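Long-range contact in Non-structural protein 9 (Avian infectious bronchitis virus, PDB 5C94), which forms a homodimer and binds RNA, probably as a component of the coronavirus replication machinery: residues A47-N52 against V89-I94. Numbering follows the deposited sequence.
Sequences AITSSN and VYLYFI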
ATOM      1  N   ALA A  47      -8.793   1.884  -7.516  1.00 16.66           N
ATOM      2  CA  ALA A  47      -8.166   2.878  -8.365  1.00 21.14           C
ATOM      3  C   ALA A  47      -8.206   2.459  -9.819  1.00 19.98           C
ATOM      4  O   ALA A  47      -8.347   1.274 -10.120  1.00 16.59           O
ATOM      5  CB  ALA A  47      -6.731   3.108  -7.934  1.00 18.45           C
ATOM      6  N   ILE A  48      -8.102   3.430 -10.723  1.00 13.10           N
ATOM      7  CA  ILE A  48      -7.864   3.100 -12.126  1.00 18.44           C
ATOM      8  C   ILE A  48      -6.655   3.885 -12.618  1.00 16.74           C
ATOM      9  O   ILE A  48      -6.322   4.928 -12.050  1.00 18.71           O
ATOM     10  CB  ILE A  48      -9.092   3.387 -13.032  1.00 20.98           C
ATOM     11  CG1 ILE A  48      -9.249   4.884 -13.271  1.00 20.84           C
ATOM     12  CG2 ILE A  48     -10.384   2.757 -12.458  1.00 17.16           C
ATOM     13  CD1 ILE A  48      -9.868   5.206 -14.607  1.00 26.91           C
ATOM     14  N   THR A  49      -5.967   3.355 -13.628  1.00 12.98           N
ATOM     15  CA  THR A  49      -4.911   4.107 -14.301  1.00 15.80           C
ATOM     16  C   THR A  49      -5.209   4.317 -15.786  1.00 23.09           C
ATOM     17  O   THR A  49      -5.901   3.511 -16.427  1.00 21.55           O
ATOM     18  CB  THR A  49      -3.528   3.427 -14.170  1.00 14.63           C
ATOM     19  OG1 THR A  49      -3.593   2.076 -14.648  1.00 24.42           O
ATOM     20  CG2 THR A  49      -3.065   3.450 -12.725  1.00 12.79           C
ATOM     21  N   SER A  50      -4.671   5.403 -16.329  1.00 20.25           N
ATOM     22  CA  SER A  50      -4.954   5.775 -17.702  1.00 22.14           C
ATOM     23  C   SER A  50      -3.955   6.792 -18.220  1.00 22.38           C
ATOM     24  O   SER A  50      -3.326   7.502 -17.439  1.00 25.51           O
ATOM     25  CB  SER A  50      -6.381   6.336 -17.808  1.00 24.67           C
ATOM     26  OG  SER A  50      -6.683   6.695 -19.147  1.00 19.52           O
ATOM     27  N   SER A  51      -3.824   6.871 -19.539  1.00 24.26           N
ATOM     28  CA  SER A  51      -3.010   7.916 -20.164  1.00 25.22           C
ATOM     29  C   SER A  51      -3.791   9.220 -20.205  1.00 21.66           C
ATOM     30  O   SER A  51      -3.228  10.306 -20.303  1.00 27.75           O
ATOM     31  CB  SER A  51      -2.617   7.513 -21.574  1.00 22.20           C
ATOM     32  OG  SER A  51      -3.706   6.866 -22.214  1.00 34.88           O
ATOM     33  N   ASN A  52      -5.108   9.083 -20.153  1.00 19.16           N
ATOM     34  CA  ASN A  52      -6.039  10.200 -20.163  1.00 21.88           C
ATOM     35  C   ASN A  52      -6.161  10.872 -18.776  1.00 22.62           C
ATOM     36  O   ASN A  52      -6.502  10.213 -17.792  1.00 21.90           O
ATOM     37  CB  ASN A  52      -7.401   9.680 -20.640  1.00 20.00           C
ATOM     38  CG  ASN A  52      -8.401  10.781 -20.937  1.00 24.29           C
ATOM     39  OD1 ASN A  52      -8.524  11.769 -20.195  1.00 25.86           O
ATOM     40  ND2 ASN A  52      -9.171  10.586 -22.010  1.00 19.22           N
ATOM     41  N   VAL A  89       1.553   8.135 -16.423  1.00 23.92           N
ATOM     42  CA  VAL A  89       0.323   7.432 -16.078  1.00 23.88           C
ATOM     43  C   VAL A  89      -0.460   8.220 -15.034  1.00 20.69           C
ATOM     44  O   VAL A  89       0.105   8.700 -14.055  1.00 28.86           O
ATOM     45  CB  VAL A  89       0.618   6.014 -15.543  1.00 26.81           C
ATOM     46  CG1 VAL A  89      -0.672   5.294 -15.171  1.00 15.41           C
ATOM     47  CG2 VAL A  89       1.412   5.200 -16.580  1.00 16.80           C
ATOM     48  N   TYR A  90      -1.760   8.368 -15.262  1.00 25.62           N
ATOM     49  CA  TYR A  90      -2.654   9.049 -14.327  1.00 15.63           C
ATOM     50  C   TYR A  90      -3.369   8.031 -13.465  1.00 14.78           C
ATOM     51  O   TYR A  90      -3.967   7.078 -13.972  1.00 23.13           O
ATOM     52  CB  TYR A  90      -3.653   9.927 -15.091  1.00 15.26           C
ATOM     53  CG  TYR A  90      -2.938  11.030 -15.824  1.00 23.00           C
ATOM     54  CD1 TYR A  90      -2.627  12.225 -15.180  1.00 26.50           C
ATOM     55  CD2 TYR A  90      -2.497  10.855 -17.131  1.00 21.83           C
ATOM     56  CE1 TYR A  90      -1.940  13.240 -15.836  1.00 20.72           C
ATOM     57  CE2 TYR A  90      -1.792  11.866 -17.791  1.00 17.35           C
ATOM     58  CZ  TYR A  90      -1.520  13.052 -17.132  1.00 20.84           C
ATOM     59  OH  TYR A  90      -0.837  14.062 -17.766  1.00 29.01           O
ATOM     60  N   LEU A  91      -3.279   8.212 -12.158  1.00 16.73           N
ATOM     61  CA  LEU A  91      -3.835   7.248 -11.222  1.00 17.14           C
ATOM     62  C   LEU A  91      -4.971   7.921 -10.455  1.00 27.25           C
ATOM     63  O   LEU A  91      -4.769   8.954  -9.794  1.00 22.97           O
ATOM     64  CB  LEU A  91      -2.745   6.723 -10.291  1.00 20.80           C
ATOM     65  CG  LEU A  91      -2.975   5.656  -9.205  1.00 27.82           C
ATOM     66  CD1 LEU A  91      -3.414   6.308  -7.940  1.00 28.96           C
ATOM     67  CD2 LEU A  91      -3.966   4.600  -9.597  1.00 26.07           C
ATOM     68  N   TYR A  92      -6.166   7.352 -10.595  1.00 13.65           N
ATOM     69  CA  TYR A  92      -7.364   7.884  -9.977  1.00 12.39           C
ATOM     70  C   TYR A  92      -7.858   6.919  -8.929  1.00 15.87           C
ATOM     71  O   TYR A  92      -8.195   5.781  -9.258  1.00 22.46           O
ATOM     72  CB  TYR A  92      -8.505   8.075 -10.985  1.00 20.54           C
ATOM     73  CG  TYR A  92      -8.245   8.855 -12.249  1.00 21.83           C
ATOM     74  CD1 TYR A  92      -7.523   8.306 -13.312  1.00 11.51           C
ATOM     75  CD2 TYR A  92      -8.787  10.121 -12.401  1.00 20.33           C
ATOM     76  CE1 TYR A  92      -7.320   9.029 -14.476  1.00 15.26           C
ATOM     77  CE2 TYR A  92      -8.603  10.844 -13.543  1.00 21.81           C
ATOM     78  CZ  TYR A  92      -7.876  10.305 -14.576  1.00 26.67           C
ATOM     79  OH  TYR A  92      -7.734  11.067 -15.703  1.00 20.33           O
ATOM     80  N   PHE A  93      -7.939   7.359  -7.685  1.00 15.49           N
ATOM     81  CA  PHE A  93      -8.593   6.541  -6.685  1.00 20.45           C
ATOM     82  C   PHE A  93     -10.075   6.775  -6.803  1.00 23.97           C
ATOM     83  O   PHE A  93     -10.531   7.830  -7.233  1.00 21.16           O
ATOM     84  CB  PHE A  93      -8.110   6.859  -5.272  1.00 16.39           C
ATOM     85  CG  PHE A  93      -6.694   6.453  -5.019  1.00 17.96           C
ATOM     86  CD1 PHE A  93      -6.355   5.110  -4.889  1.00 13.84           C
ATOM     87  CD2 PHE A  93      -5.693   7.413  -4.936  1.00 15.86           C
ATOM     88  CE1 PHE A  93      -5.043   4.732  -4.659  1.00 21.22           C
ATOM     89  CE2 PHE A  93      -4.377   7.051  -4.705  1.00 15.71           C
ATOM     90  CZ  PHE A  93      -4.047   5.707  -4.569  1.00 18.44           C
ATOM     91  N   ILE A  94     -10.823   5.765  -6.422  1.00 23.05           N
ATOM     92  CA  ILE A  94     -12.256   5.832  -6.449  1.00 25.47           C
ATOM     93  C   ILE A  94     -12.781   6.589  -5.216  1.00 23.19           C
ATOM     94  O   ILE A  94     -12.229   6.462  -4.123  1.00 28.60           O
ATOM     95  CB  ILE A  94     -12.786   4.400  -6.560  1.00 23.59           C
ATOM     96  CG1 ILE A  94     -12.641   3.983  -8.026  1.00 23.56           C
ATOM     97  CG2 ILE A  94     -14.207   4.266  -6.027  1.00 12.91           C
ATOM     98  CD1 ILE A  94     -12.742   2.551  -8.259  1.00 24.86           C
TER
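Ile48 and Tyr92 exchange two backbone hydrogen bonds, and Ser50 and Tyr90 repeat the pattern, pairing strands 42-50 and 85-93 antiparallel inside the nsp9 barrel. The nearly straight bond from Tyr92 N to Ile48 O (2.8 Å, 175°) contrasts with the more bent one from Ser50 N to Tyr90 O (142°). On the face carrying Ala47, Thr49, Leu91 and Phe93, Leu91 CD2 reaches across to Ala47 CB (3.6 Å) and Thr49 CG2 (3.5 Å), while CD1 of the same leucine lies over one face of the Phe93 ring, offset toward its rim. Ala47 CB also meets Phe93 CD1 at 3.7 Å, and Val105 of helix 99-109 packs on both residues. On the opposite face, the Tyr92 ring swings beside its own backbone N (chi1 -52°), which brings its edge to Ile48 O and Asn52 O; CD1 meets Ile48 CG1 at a slant. Its hydroxyl, less surely placed, is modelled donating to Asn52 O and also hydrogen-bonds with Leu55 N. Farther out, Ser50 OG accepts from Asn52 N (3.0 Å), an ST turn that shapes the chain where it leaves the strand, and Asn52 OD1 bonds to Asn54 N. One face thus meets mainly through carbon contacts, whereas the other adds a hydroxyl that, if correctly placed, would link the paired strands to the turn.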